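Local coordinates for putative ABC type-2 transporter (Thermotoga maritima MSB8, PDB 3CNI), which probably takes part in ABC-type transport across the cell membrane and is represented here by one domain of the longer protein, at residues I102-L105 and K106-A110. Residues are numbered along the deposited sequence; the frame is centred on the assembly and turned at random.
Sequences IESL and KVQLA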
ATOM      1  N   ILE A 102       2.011   6.109   1.976  1.00 66.79           N
ATOM      2  CA  ILE A 102       3.372   5.645   1.804  1.00 66.61           C
ATOM      3  C   ILE A 102       3.575   5.163   0.336  1.00 66.69           C
ATOM      4  O   ILE A 102       4.644   5.341  -0.279  1.00 65.56           O
ATOM      5  CB  ILE A 102       3.713   4.498   2.814  1.00 67.90           C
ATOM      6  CG1 ILE A 102       3.698   5.018   4.262  1.00 68.40           C
ATOM      7  CG2 ILE A 102       5.035   3.874   2.480  1.00 66.27           C
ATOM      8  CD1 ILE A 102       4.075   6.448   4.354  1.00 71.86           C
ATOM      9  N   GLU A 103       2.546   4.534  -0.220  1.00 66.80           N
ATOM     10  CA  GLU A 103       2.624   4.053  -1.638  1.00 66.21           C
ATOM     11  C   GLU A 103       2.791   5.257  -2.485  1.00 65.62           C
ATOM     12  O   GLU A 103       3.614   5.327  -3.401  1.00 66.46           O
ATOM     13  CB  GLU A 103       1.375   3.285  -2.061  1.00 65.61           C
ATOM     14  CG  GLU A 103       1.246   1.950  -1.419  1.00 68.18           C
ATOM     15  CD  GLU A 103       2.365   1.001  -1.807  1.00 68.29           C
ATOM     16  OE1 GLU A 103       3.100   1.282  -2.787  1.00 71.66           O
ATOM     17  OE2 GLU A 103       2.521  -0.024  -1.128  1.00 69.60           O
ATOM     18  N   SER A 104       2.036   6.265  -2.151  1.00 65.11           N
ATOM     19  CA  SER A 104       2.028   7.462  -3.030  1.00 65.30           C
ATOM     20  C   SER A 104       3.373   8.205  -2.990  1.00 63.99           C
ATOM     21  O   SER A 104       3.829   8.808  -3.950  1.00 65.44           O
ATOM     22  CB  SER A 104       0.829   8.349  -2.622  1.00 65.13           C
ATOM     23  OG  SER A 104       1.011   9.609  -3.179  1.00 70.10           O
ATOM     24  N   LEU A 105       4.045   8.112  -1.868  1.00 63.83           N
ATOM     25  CA  LEU A 105       5.349   8.732  -1.678  1.00 63.96           C
ATOM     26  C   LEU A 105       6.404   8.093  -2.590  1.00 65.02           C
ATOM     27  O   LEU A 105       7.339   8.720  -3.093  1.00 63.94           O
ATOM     28  CB  LEU A 105       5.777   8.604  -0.211  1.00 63.90           C
ATOM     29  CG  LEU A 105       7.229   9.002   0.078  1.00 64.31           C
ATOM     30  CD1 LEU A 105       7.557  10.551  -0.277  1.00 64.78           C
ATOM     31  CD2 LEU A 105       7.609   8.587   1.497  1.00 60.25           C
ATOM     32  N   LYS A 106       6.207   6.808  -2.836  1.00 65.35           N
ATOM     33  CA  LYS A 106       7.156   6.065  -3.606  1.00 65.19           C
ATOM     34  C   LYS A 106       7.141   6.610  -5.014  1.00 66.02           C
ATOM     35  O   LYS A 106       8.197   6.741  -5.658  1.00 64.75           O
ATOM     36  CB  LYS A 106       6.753   4.615  -3.670  1.00 66.11           C
ATOM     37  CG  LYS A 106       6.802   3.865  -2.316  1.00 67.23           C
ATOM     38  CD  LYS A 106       6.375   2.438  -2.565  1.00 67.67           C
ATOM     39  CE  LYS A 106       6.318   1.664  -1.256  1.00 71.14           C
ATOM     40  NZ  LYS A 106       5.551   0.426  -1.508  1.00 70.26           N
ATOM     41  N   VAL A 107       5.909   6.831  -5.489  1.00 65.41           N
ATOM     42  CA  VAL A 107       5.654   7.471  -6.769  1.00 65.67           C
ATOM     43  C   VAL A 107       6.271   8.923  -6.825  1.00 66.48           C
ATOM     44  O   VAL A 107       6.877   9.351  -7.816  1.00 66.36           O
ATOM     45  CB  VAL A 107       4.089   7.501  -7.104  1.00 66.27           C
ATOM     46  CG1 VAL A 107       3.829   8.328  -8.406  1.00 65.63           C
ATOM     47  CG2 VAL A 107       3.524   6.102  -7.244  1.00 60.45           C
ATOM     48  N   GLN A 108       6.133   9.660  -5.736  1.00 67.31           N
ATOM     49  CA  GLN A 108       6.616  11.024  -5.690  1.00 67.75           C
ATOM     50  C   GLN A 108       8.128  11.091  -5.502  1.00 67.98           C
ATOM     51  O   GLN A 108       8.693  12.185  -5.447  1.00 70.32           O
ATOM     52  CB  GLN A 108       5.936  11.860  -4.609  1.00 68.42           C
ATOM     53  CG  GLN A 108       4.436  12.048  -4.771  1.00 70.75           C
ATOM     54  CD  GLN A 108       3.775  12.695  -3.541  1.00 75.75           C
ATOM     55  OE1 GLN A 108       3.931  13.881  -3.302  1.00 82.24           O
ATOM     56  NE2 GLN A 108       3.041  11.896  -2.750  1.00 76.64           N
ATOM     57  N   LEU A 109       8.804   9.947  -5.498  1.00 66.67           N
ATOM     58  CA  LEU A 109      10.279   9.945  -5.370  1.00 65.46           C
ATOM     59  C   LEU A 109      10.941   9.606  -6.680  1.00 63.87           C
ATOM     60  O   LEU A 109      12.156   9.755  -6.848  1.00 62.17           O
ATOM     61  CB  LEU A 109      10.751   8.931  -4.306  1.00 65.50           C
ATOM     62  CG  LEU A 109      10.492   9.172  -2.802  1.00 68.88           C
ATOM     63  CD1 LEU A 109      10.935   7.949  -1.915  1.00 70.16           C
ATOM     64  CD2 LEU A 109      11.121  10.443  -2.290  1.00 68.77           C
ATOM     65  N   ALA A 110      10.116   9.109  -7.602  1.00 62.62           N
ATOM     66  CA  ALA A 110      10.603   8.333  -8.735  1.00 62.18           C
ATOM     67  C   ALA A 110      11.552   9.061  -9.660  1.00 61.60           C
ATOM     68  O   ALA A 110      12.534   8.488 -10.105  1.00 61.66           O
ATOM     69  CB  ALA A 110       9.437   7.718  -9.512  1.00 62.29           C
TER
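Lys106 reaches back along the helix to Glu103, one turn earlier, and meets both carboxylate oxygens: its NZ lies 2.9 Å from Glu103 OE1 and 3.1 Å from Glu103 OE2, a salt bridge whose two hydrogen bonds are both weak. The two side chains run side by side in the same direction. In Lys106, CG sits beside the backbone N (chi1 -66°) and the chain beyond it is fully extended, which lays the lysine alongside the glutamate, whose bend at chi2 brings its carboxylate to NZ. A long, flexible lysine suits this place because its methylenes can also pack, CG resting 3.3 Å from Ile102 O and the chain lying against Leu127 and Pro126.

Leu105 fills the buried side. Its CD1 meets Leu109 CD2 at 4.1 Å, the two side chains crossing at a slant, while Ala30 and Leu31 of helix 22-32 and Leu127 of strand 127-135 close round Leu105. Branched leucines suit this seam between two helices and the sheet.

A type I beta turn runs from Val107 to Ala110. Gln108 N donates to Ser104 O at 3.0 Å, an i to i-4 bond of helical type, and Gln108 NE2 folds back to make weak bonds to that same oxygen and to Ser104 OG, at 3.1 Å from the hydroxyl.

A bound calcium ion lies about 4 Å from the side chain of Glu103, which also packs against Ser99 of the second subunit. The carboxylate thus has an ammonium bound to it and a calcium ion nearby, two positive charges that would be expected to favour its ionised form at the subunit interface.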